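Local coordinates for protein fimbrium subunit Fim1C (Bacteroides vulgatus, PDB 4QB7) that probably forms part of the tip of the fimbrium, a surface filament that mediates cell adhesion and biofilm formation, at residues T92-A97 and A147-T152; T169-I174 and L268-V273; T323-V328 and V340-E345. All blocks are in the same frame, centred on the assembly; numbering follows the deposited sequence.

Interaction 1 of 3, residues T92-A97 and A147-T152; sequences TFFAYA and AIQDQT
Gln149 lies against Thr92 and reaches on toward Phe94, one extended side chain passing the residue between them. Its CB rests 3.9 Å from Thr92 CG2. The next carbon, CG, meets the same methyl at 3.7 Å, the two side chains crossing obliquely. With chi2 at -179° the chain runs straight on from CG, and the terminal amide arrives beside the Phe94 ring, where NE2 is 3.9 Å from CE1; the amide and ring planes are 58° apart. NE2 also donates to a water that in turn donates to Phe93 O, which ties the amide end to the strand backbone.

The other branch of Thr92, its hydroxyl, faces Asp150. OG1 sits beside its own backbone N (chi1 -77°) and accepts an almost straight hydrogen bond from Asp150 N at 2.9 Å. A second water joins OG1 to Asp150 OD1, and that carboxylate oxygen has a further partner in Trp52 N. Phe93 N completes the grip by donating to Ile148 O over 2.9 Å, while the same carbonyl oxygen lies in the plane of the Phe93 ring, at its edge. The end of the Ile148 side chain approaches too, CD1 packing 3.8 Å from Phe93 CB.

Residues 147-152 belong to the loop that follows strand 141-143 and precedes strand 159-178, and they close over the start of this part of strand 90-97. That strand pairs with strand 40-47 through Thr92, Phe94 and Tyr96, and with strand 141-143 through Ala95 and Ala97, while Val160 of strand 159-178 touches both Phe93 and Ile148.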
loop_
_atom_site.group_PDB
_atom_site.type_symbol
_atom_site.label_atom_id
_atom_site.label_comp_id
_atom_site.label_asym_id
_atom_site.label_seq_id
_atom_site.Cartn_x
_atom_site.Cartn_y
_atom_site.Cartn_z
ATOM N N THR A 92 14.916 17.307 -15.065
ATOM C CA THR A 92 13.793 16.404 -14.891
ATOM C C THR A 92 13.935 15.745 -13.523
ATOM O O THR A 92 14.996 15.204 -13.175
ATOM C CB THR A 92 13.687 15.406 -16.056
ATOM O OG1 THR A 92 13.136 16.105 -17.154
ATOM C CG2 THR A 92 12.752 14.240 -15.752
ATOM N N PHE A 93 12.842 15.792 -12.757
ATOM C CA PHE A 93 12.788 15.259 -11.411
ATOM C C PHE A 93 11.870 14.057 -11.330
ATOM O O PHE A 93 10.930 13.916 -12.118
ATOM C CB PHE A 93 12.323 16.358 -10.428
ATOM C CG PHE A 93 13.221 17.577 -10.385
ATOM C CD1 PHE A 93 13.048 18.622 -11.289
ATOM C CD2 PHE A 93 14.241 17.680 -9.443
ATOM C CE1 PHE A 93 13.899 19.735 -11.268
ATOM C CE2 PHE A 93 15.085 18.793 -9.419
ATOM C CZ PHE A 93 14.898 19.824 -10.320
ATOM N N PHE A 94 12.191 13.174 -10.372
ATOM C CA PHE A 94 11.448 12.000 -9.909
ATOM C C PHE A 94 11.611 11.958 -8.402
ATOM O O PHE A 94 12.613 12.459 -7.881
ATOM C CB PHE A 94 11.942 10.688 -10.563
ATOM C CG PHE A 94 11.868 10.677 -12.065
ATOM C CD1 PHE A 94 10.679 10.363 -12.718
ATOM C CD2 PHE A 94 12.984 10.994 -12.834
ATOM C CE1 PHE A 94 10.614 10.364 -14.114
ATOM C CE2 PHE A 94 12.921 10.977 -14.232
ATOM C CZ PHE A 94 11.733 10.684 -14.858
ATOM N N ALA A 95 10.661 11.363 -7.698
ATOM C CA ALA A 95 10.750 11.267 -6.247
ATOM C C ALA A 95 10.019 10.029 -5.761
ATOM O O ALA A 95 9.113 9.557 -6.445
ATOM C CB ALA A 95 10.163 12.512 -5.602
ATOM N N TYR A 96 10.415 9.513 -4.590
ATOM C CA TYR A 96 9.771 8.371 -3.924
ATOM C C TYR A 96 9.777 8.623 -2.403
ATOM O O TYR A 96 10.535 9.455 -1.890
ATOM C CB TYR A 96 10.475 7.020 -4.278
ATOM C CG TYR A 96 11.774 6.825 -3.530
ATOM C CD1 TYR A 96 12.939 7.463 -3.945
ATOM C CD2 TYR A 96 11.812 6.110 -2.330
ATOM C CE1 TYR A 96 14.106 7.406 -3.187
ATOM C CE2 TYR A 96 12.966 6.072 -1.547
ATOM C CZ TYR A 96 14.108 6.727 -1.981
ATOM O OH TYR A 96 15.266 6.662 -1.251
ATOM N N ALA A 97 8.957 7.876 -1.686
ATOM C CA ALA A 97 8.900 7.944 -0.227
ATOM C C ALA A 97 8.323 6.638 0.314
ATOM O O ALA A 97 7.576 5.964 -0.406
ATOM C CB ALA A 97 8.106 9.149 0.256
ATOM N N ALA A 147 4.721 17.370 -15.006
ATOM C CA ALA A 147 4.891 18.745 -14.546
ATOM C C ALA A 147 6.193 18.947 -13.729
ATOM O O ALA A 147 6.507 20.083 -13.413
ATOM C CB ALA A 147 3.685 19.182 -13.742
ATOM N N ILE A 148 6.963 17.884 -13.420
ATOM C CA ILE A 148 8.252 18.054 -12.742
ATOM C C ILE A 148 9.388 17.600 -13.692
ATOM O O ILE A 148 10.534 17.471 -13.271
ATOM C CB ILE A 148 8.359 17.454 -11.327
ATOM C CG1 ILE A 148 8.093 15.930 -11.287
ATOM C CG2 ILE A 148 7.475 18.243 -10.367
ATOM C CD1 ILE A 148 8.672 15.229 -10.058
ATOM N N GLN A 149 9.059 17.423 -14.984
ATOM C CA GLN A 149 9.989 17.115 -16.071
ATOM C C GLN A 149 10.236 18.366 -16.891
ATOM O O GLN A 149 9.345 19.226 -17.007
ATOM C CB GLN A 149 9.452 16.005 -16.972
ATOM C CG GLN A 149 9.088 14.774 -16.197
ATOM C CD GLN A 149 8.577 13.650 -17.055
ATOM O OE1 GLN A 149 8.367 13.788 -18.268
ATOM N NE2 GLN A 149 8.348 12.512 -16.417
ATOM N N ASP A 150 11.451 18.481 -17.460
ATOM C CA ASP A 150 11.879 19.624 -18.297
ATOM C C ASP A 150 11.666 20.959 -17.578
ATOM O O ASP A 150 11.067 21.893 -18.127
ATOM C CB ASP A 150 11.157 19.620 -19.657
ATOM C CG ASP A 150 11.525 18.477 -20.565
ATOM O OD1 ASP A 150 12.662 17.942 -20.429
ATOM O OD2 ASP A 150 10.702 18.133 -21.428
ATOM N N GLN A 151 12.156 21.039 -16.341
ATOM C CA GLN A 151 12.005 22.242 -15.529
ATOM C C GLN A 151 13.170 23.198 -15.702
ATOM O O GLN A 151 14.325 22.783 -15.851
ATOM C CB GLN A 151 11.854 21.874 -14.045
ATOM C CG GLN A 151 10.642 20.981 -13.761
ATOM C CD GLN A 151 9.339 21.737 -13.899
ATOM O OE1 GLN A 151 8.618 21.616 -14.897
ATOM N NE2 GLN A 151 8.996 22.522 -12.888
ATOM N N THR A 152 12.839 24.483 -15.723
ATOM C CA THR A 152 13.786 25.594 -15.720
ATOM C C THR A 152 13.418 26.467 -14.518
ATOM O O THR A 152 12.403 26.227 -13.860
ATOM C CB THR A 152 13.805 26.379 -17.033
ATOM O OG1 THR A 152 12.628 27.185 -17.161
ATOM C CG2 THR A 152 14.052 25.507 -18.250
HETATM O O HOH W 1 15.025 17.659 -18.770
HETATM O O HOH W 2 8.538 13.096 -13.487
#

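Interaction 2 of 3, residues T169-I174 and L268-V273; sequences TQIANI and LYFIPV
Gln170 and Tyr269 stand side by side on one face of the sheet, pointing the same way. Gln170 CG, anti to its backbone N (chi1 -166°), comes obliquely to the tyrosine ring, 3.6 Å from CE1. The chain continues extended to CD, and NE2 lies in the plane of the ring, at its edge, with amide and ring planes 74° apart. Trp347 touches the glutamine and meets the tyrosine ring at a shallow interplanar angle.

The opposite face carries Thr169, Ile171, Leu268 and Phe270. The methyl CG2 of Thr169 lies 3.8 Å from Phe270 CB, while OG1 is hydrogen-bonded to Lys320 O. Ile171 and Leu268 meet at their bases, CB to CB at 4.1 Å, and Ile171 CG1 comes to the edge of the Phe270 ring at 4.3 Å from CD2.

Thr169 with Phe270 and Ile171 with Leu268 are antiparallel hydrogen-bonded pairs, each closed by two backbone bonds, and Gln170 with Tyr269 is the non-hydrogen-bonded pair between them. Strand 159-178 is thus joined antiparallel to strand 259-270, while its other edge runs parallel to strand 323-331: part of the large mixed sheet of this fimbrillin-like protein, whose family is grouped in the transthyretin clan.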
loop_
_atom_site.group_PDB
_atom_site.type_symbol
_atom_site.label_atom_id
_atom_site.label_comp_id
_atom_site.label_asym_id
_atom_site.label_seq_id
_atom_site.Cartn_x
_atom_site.Cartn_y
_atom_site.Cartn_z
ATOM N N THR A 169 -1.470 -1.392 -3.573
ATOM C CA THR A 169 -2.893 -1.598 -3.363
ATOM C C THR A 169 -3.130 -1.570 -1.847
ATOM O O THR A 169 -2.305 -2.082 -1.068
ATOM C CB THR A 169 -3.429 -2.854 -4.066
ATOM O OG1 THR A 169 -4.847 -2.787 -4.060
ATOM C CG2 THR A 169 -2.993 -4.141 -3.424
ATOM N N GLN A 170 -4.210 -0.927 -1.425
ATOM C CA GLN A 170 -4.556 -0.923 -0.011
ATOM C C GLN A 170 -5.754 -1.837 0.286
ATOM O O GLN A 170 -6.756 -1.772 -0.431
ATOM C CB GLN A 170 -4.875 0.487 0.479
ATOM C CG GLN A 170 -4.889 0.548 1.997
ATOM C CD GLN A 170 -5.423 1.829 2.538
ATOM O OE1 GLN A 170 -6.221 1.844 3.464
ATOM N NE2 GLN A 170 -4.975 2.940 2.022
ATOM N N ILE A 171 -5.646 -2.683 1.334
ATOM C CA ILE A 171 -6.755 -3.475 1.887
ATOM C C ILE A 171 -7.109 -2.667 3.115
ATOM O O ILE A 171 -6.429 -2.791 4.148
ATOM C CB ILE A 171 -6.477 -4.989 2.151
ATOM C CG1 ILE A 171 -5.907 -5.735 0.917
ATOM C CG2 ILE A 171 -7.704 -5.683 2.693
ATOM C CD1 ILE A 171 -6.492 -5.310 -0.508
ATOM N N ALA A 172 -8.017 -1.672 2.924
ATOM C CA ALA A 172 -8.419 -0.715 3.966
ATOM C C ALA A 172 -9.113 -1.401 5.137
ATOM O O ALA A 172 -8.948 -0.971 6.282
ATOM C CB ALA A 172 -9.334 0.333 3.375
ATOM N N ASN A 173 -9.898 -2.454 4.848
ATOM C CA ASN A 173 -10.603 -3.227 5.855
ATOM C C ASN A 173 -11.235 -4.471 5.283
ATOM O O ASN A 173 -11.385 -4.615 4.081
ATOM C CB ASN A 173 -11.693 -2.390 6.549
ATOM C CG ASN A 173 -11.657 -2.507 8.044
ATOM O OD1 ASN A 173 -11.633 -3.596 8.599
ATOM N ND2 ASN A 173 -11.599 -1.386 8.728
ATOM N N ILE A 174 -11.584 -5.383 6.181
ATOM C CA ILE A 174 -12.348 -6.602 5.963
ATOM C C ILE A 174 -13.415 -6.536 7.052
ATOM O O ILE A 174 -13.085 -6.513 8.240
ATOM C CB ILE A 174 -11.518 -7.894 5.929
ATOM C CG1 ILE A 174 -10.461 -7.808 4.820
ATOM C CG2 ILE A 174 -12.455 -9.077 5.692
ATOM C CD1 ILE A 174 -9.400 -8.800 4.850
ATOM N N LEU A 268 -3.431 -2.858 5.086
ATOM C CA LEU A 268 -2.411 -3.671 4.413
ATOM C C LEU A 268 -2.067 -3.037 3.095
ATOM O O LEU A 268 -2.959 -2.549 2.406
ATOM C CB LEU A 268 -2.920 -5.110 4.196
ATOM C CG LEU A 268 -3.429 -5.889 5.424
ATOM C CD1 LEU A 268 -4.131 -7.128 4.997
ATOM C CD2 LEU A 268 -2.285 -6.276 6.367
ATOM N N TYR A 269 -0.775 -3.019 2.740
ATOM C CA TYR A 269 -0.272 -2.404 1.497
ATOM C C TYR A 269 0.533 -3.408 0.737
ATOM O O TYR A 269 1.646 -3.747 1.144
ATOM C CB TYR A 269 0.582 -1.139 1.778
ATOM C CG TYR A 269 -0.011 -0.206 2.804
ATOM C CD1 TYR A 269 -1.112 0.586 2.500
ATOM C CD2 TYR A 269 0.515 -0.127 4.089
ATOM C CE1 TYR A 269 -1.674 1.443 3.447
ATOM C CE2 TYR A 269 -0.024 0.748 5.041
ATOM C CZ TYR A 269 -1.128 1.520 4.716
ATOM O OH TYR A 269 -1.704 2.338 5.649
ATOM N N PHE A 270 -0.013 -3.876 -0.382
ATOM C CA PHE A 270 0.627 -4.911 -1.202
ATOM C C PHE A 270 1.047 -4.411 -2.568
ATOM O O PHE A 270 0.440 -3.462 -3.060
ATOM C CB PHE A 270 -0.380 -6.066 -1.420
ATOM C CG PHE A 270 -0.630 -6.960 -0.233
ATOM C CD1 PHE A 270 0.255 -7.981 0.085
ATOM C CD2 PHE A 270 -1.756 -6.792 0.558
ATOM C CE1 PHE A 270 0.027 -8.804 1.193
ATOM C CE2 PHE A 270 -2.004 -7.642 1.642
ATOM C CZ PHE A 270 -1.109 -8.639 1.953
ATOM N N ILE A 271 2.034 -5.113 -3.220
ATOM C CA ILE A 271 2.391 -4.913 -4.624
ATOM C C ILE A 271 1.091 -5.315 -5.370
ATOM O O ILE A 271 0.508 -6.373 -5.055
ATOM C CB ILE A 271 3.651 -5.703 -5.063
ATOM C CG1 ILE A 271 4.899 -5.248 -4.288
ATOM C CG2 ILE A 271 3.880 -5.559 -6.566
ATOM C CD1 ILE A 271 6.012 -6.193 -4.297
ATOM N N PRO A 272 0.538 -4.428 -6.233
ATOM C CA PRO A 272 -0.757 -4.741 -6.863
ATOM C C PRO A 272 -0.696 -5.936 -7.819
ATOM O O PRO A 272 0.396 -6.374 -8.220
ATOM C CB PRO A 272 -1.100 -3.441 -7.606
ATOM C CG PRO A 272 0.201 -2.819 -7.886
ATOM C CD PRO A 272 1.068 -3.131 -6.710
ATOM N N VAL A 273 -1.866 -6.472 -8.172
ATOM C CA VAL A 273 -1.947 -7.574 -9.137
ATOM C C VAL A 273 -2.325 -6.936 -10.485
ATOM O O VAL A 273 -3.288 -6.167 -10.549
ATOM C CB VAL A 273 -2.930 -8.709 -8.704
ATOM C CG1 VAL A 273 -3.024 -9.779 -9.773
ATOM C CG2 VAL A 273 -2.492 -9.338 -7.386
#

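Interaction 3 of 3, residues T323-V328 and V340-E345; sequences TKHTYV and VEDNME
His325 and Asp342 form the close-packed centre of one face of this strand pair. Asp342 OD1 accepts with its syn lone pair a hydrogen bond of 2.7 Å from His325 ND1, the oxygen lying 17° out of the ring plane. With Asp342 CG anti to the backbone N (chi1 -170°), that carbon is also set beside Tyr327, 3.6 Å from Tyr327 CE1. Thr318 OG1 hydrogen-bonds to both Asp342 OD2 and Tyr327 OH, and His325 NE2 accepts from the backbone N of Lys320, which would suit a neutral imidazole protonated on ND1. Thr323 CG2 covers part of one ring face, 3.6 Å above the plane, and the exposed selenomethionine Met344 runs beside the imidazole, its CG 3.4 Å from His325 ND1.

The other face is looser and wetter at its ends, although Val328 is buried there. Lys324 NZ and Glu345 OE2 make only a long salt bridge of 3.6 Å, and a water bridges Lys324 O and Thr326 OG1, weakly also Glu345 OE1. A second water donates to both Val328 O and Glu341 OE2. Exposed Asn343 leans OD1 toward Val328 CG2.

Reciprocal backbone bonds at Lys324-Glu345, Thr326-Asn343 and Val328-Glu341 pair strands 323-331 and 338-346, successive in the chain, as an antiparallel beta hairpin.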
loop_
_atom_site.group_PDB
_atom_site.type_symbol
_atom_site.label_atom_id
_atom_site.label_comp_id
_atom_site.label_asym_id
_atom_site.label_seq_id
_atom_site.Cartn_x
_atom_site.Cartn_y
_atom_site.Cartn_z
ATOM N N THR A 323 -5.778 1.775 -5.612
ATOM C CA THR A 323 -7.142 1.567 -5.115
ATOM C C THR A 323 -7.098 1.145 -3.653
ATOM O O THR A 323 -6.208 0.389 -3.263
ATOM C CB THR A 323 -7.855 0.513 -5.979
ATOM O OG1 THR A 323 -7.866 0.948 -7.326
ATOM C CG2 THR A 323 -9.288 0.278 -5.576
ATOM N N LYS A 324 -8.058 1.646 -2.855
ATOM C CA LYS A 324 -8.350 1.235 -1.474
ATOM C C LYS A 324 -9.490 0.207 -1.548
ATOM O O LYS A 324 -10.592 0.574 -1.962
ATOM C CB LYS A 324 -8.783 2.422 -0.570
ATOM C CG LYS A 324 -7.708 3.437 -0.241
ATOM C CD LYS A 324 -8.046 4.254 1.012
ATOM C CE LYS A 324 -8.833 5.513 0.741
ATOM N NZ LYS A 324 -9.320 6.125 2.004
ATOM N N HIS A 325 -9.250 -1.059 -1.168
ATOM C CA HIS A 325 -10.308 -2.087 -1.174
ATOM C C HIS A 325 -10.815 -2.381 0.231
ATOM O O HIS A 325 -10.018 -2.569 1.161
ATOM C CB HIS A 325 -9.842 -3.407 -1.808
ATOM C CG HIS A 325 -9.412 -3.318 -3.242
ATOM N ND1 HIS A 325 -10.318 -3.469 -4.274
ATOM C CD2 HIS A 325 -8.167 -3.211 -3.768
ATOM C CE1 HIS A 325 -9.608 -3.392 -5.389
ATOM N NE2 HIS A 325 -8.307 -3.262 -5.132
ATOM N N THR A 326 -12.143 -2.390 0.387
ATOM C CA THR A 326 -12.822 -2.812 1.618
ATOM C C THR A 326 -13.675 -3.985 1.243
ATOM O O THR A 326 -14.579 -3.829 0.409
ATOM C CB THR A 326 -13.674 -1.706 2.282
ATOM O OG1 THR A 326 -12.877 -0.561 2.583
ATOM C CG2 THR A 326 -14.408 -2.215 3.535
ATOM N N TYR A 327 -13.393 -5.157 1.811
ATOM C CA TYR A 327 -14.217 -6.335 1.522
ATOM C C TYR A 327 -15.287 -6.482 2.573
ATOM O O TYR A 327 -14.982 -6.454 3.772
ATOM C CB TYR A 327 -13.381 -7.606 1.460
ATOM C CG TYR A 327 -12.265 -7.586 0.448
ATOM C CD1 TYR A 327 -12.538 -7.548 -0.918
ATOM C CD2 TYR A 327 -10.935 -7.686 0.848
ATOM C CE1 TYR A 327 -11.508 -7.517 -1.860
ATOM C CE2 TYR A 327 -9.895 -7.679 -0.087
ATOM C CZ TYR A 327 -10.188 -7.585 -1.440
ATOM O OH TYR A 327 -9.176 -7.601 -2.369
ATOM N N VAL A 328 -16.550 -6.595 2.138
ATOM C CA VAL A 328 -17.652 -6.824 3.067
ATOM C C VAL A 328 -18.117 -8.251 2.851
ATOM O O VAL A 328 -18.545 -8.602 1.749
ATOM C CB VAL A 328 -18.783 -5.780 2.943
ATOM C CG1 VAL A 328 -19.916 -6.069 3.931
ATOM C CG2 VAL A 328 -18.230 -4.365 3.133
ATOM N N VAL A 340 -18.988 -11.999 -0.932
ATOM C CA VAL A 340 -18.086 -10.859 -0.802
ATOM C C VAL A 340 -18.490 -9.700 -1.692
ATOM O O VAL A 340 -18.862 -9.901 -2.840
ATOM C CB VAL A 340 -16.613 -11.295 -1.116
ATOM C CG1 VAL A 340 -15.609 -10.153 -0.930
ATOM C CG2 VAL A 340 -16.205 -12.481 -0.270
ATOM N N GLU A 341 -18.356 -8.482 -1.162
ATOM C CA GLU A 341 -18.515 -7.223 -1.886
ATOM C C GLU A 341 -17.191 -6.507 -1.820
ATOM O O GLU A 341 -16.674 -6.278 -0.725
ATOM C CB GLU A 341 -19.617 -6.308 -1.313
ATOM C CG GLU A 341 -21.012 -6.890 -1.187
ATOM C CD GLU A 341 -21.955 -5.976 -0.422
ATOM O OE1 GLU A 341 -22.376 -4.947 -1.002
ATOM O OE2 GLU A 341 -22.230 -6.255 0.772
ATOM N N ASP A 342 -16.632 -6.165 -2.970
ATOM C CA ASP A 342 -15.388 -5.411 -3.044
ATOM C C ASP A 342 -15.755 -3.944 -3.206
ATOM O O ASP A 342 -16.145 -3.516 -4.293
ATOM C CB ASP A 342 -14.531 -5.925 -4.219
ATOM C CG ASP A 342 -13.109 -5.422 -4.324
ATOM O OD1 ASP A 342 -12.741 -4.500 -3.567
ATOM O OD2 ASP A 342 -12.359 -5.954 -5.166
ATOM N N ASN A 343 -15.709 -3.195 -2.119
ATOM C CA ASN A 343 -15.999 -1.769 -2.180
ATOM C C ASN A 343 -14.702 -1.038 -2.454
ATOM O O ASN A 343 -13.762 -1.131 -1.651
ATOM C CB ASN A 343 -16.669 -1.294 -0.896
ATOM C CG ASN A 343 -17.987 -1.977 -0.636
ATOM O OD1 ASN A 343 -18.283 -2.365 0.478
ATOM N ND2 ASN A 343 -18.816 -2.129 -1.652
HETATM N N MSE A 344 -14.612 -0.365 -3.607
HETATM C CA MSE A 344 -13.356 0.302 -3.987
HETATM C C MSE A 344 -13.444 1.829 -3.945
HETATM O O MSE A 344 -14.489 2.410 -4.190
HETATM C CB MSE A 344 -12.922 -0.144 -5.390
HETATM C CG MSE A 344 -12.901 -1.654 -5.576
HETATM SE SE MSE A 344 -12.736 -1.980 -7.435
HETATM C CE MSE A 344 -13.242 -3.659 -7.542
ATOM N N GLU A 345 -12.332 2.457 -3.644
ATOM C CA GLU A 345 -12.106 3.906 -3.585
ATOM C C GLU A 345 -10.800 4.220 -4.244
ATOM O O GLU A 345 -9.872 3.408 -4.196
ATOM C CB GLU A 345 -12.002 4.374 -2.134
ATOM C CG GLU A 345 -13.168 5.165 -1.586
ATOM C CD GLU A 345 -12.930 5.550 -0.135
ATOM O OE1 GLU A 345 -13.217 4.714 0.753
ATOM O OE2 GLU A 345 -12.376 6.650 0.106
HETATM O O HOH W 3 -12.455 1.407 0.466
HETATM O O HOH W 4 -21.562 -8.962 1.497
#

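All three interactions reach one large mixed sheet, but in different regions of an elongated chain. Interactions 2 and 3 adjoin, their centres about 10 Å apart, and share the seam between strands 159-178 and 323-331: Gln170 O lies 2.7 Å from His325 N, a probable hydrogen bond. Interaction 2 is buried, with mostly apolar side chains around its backbone pairing; interaction 3, toward the sheet edge, is partly buried, with a histidine-carboxylate cluster on one face and charged groups and waters on the other. Interaction 1, its centre about 27 Å from that of interaction 2, is also buried, yet joins a loop to a strand and relies on a single backbone-to-backbone bond, a threonine hydroxyl and bridging waters.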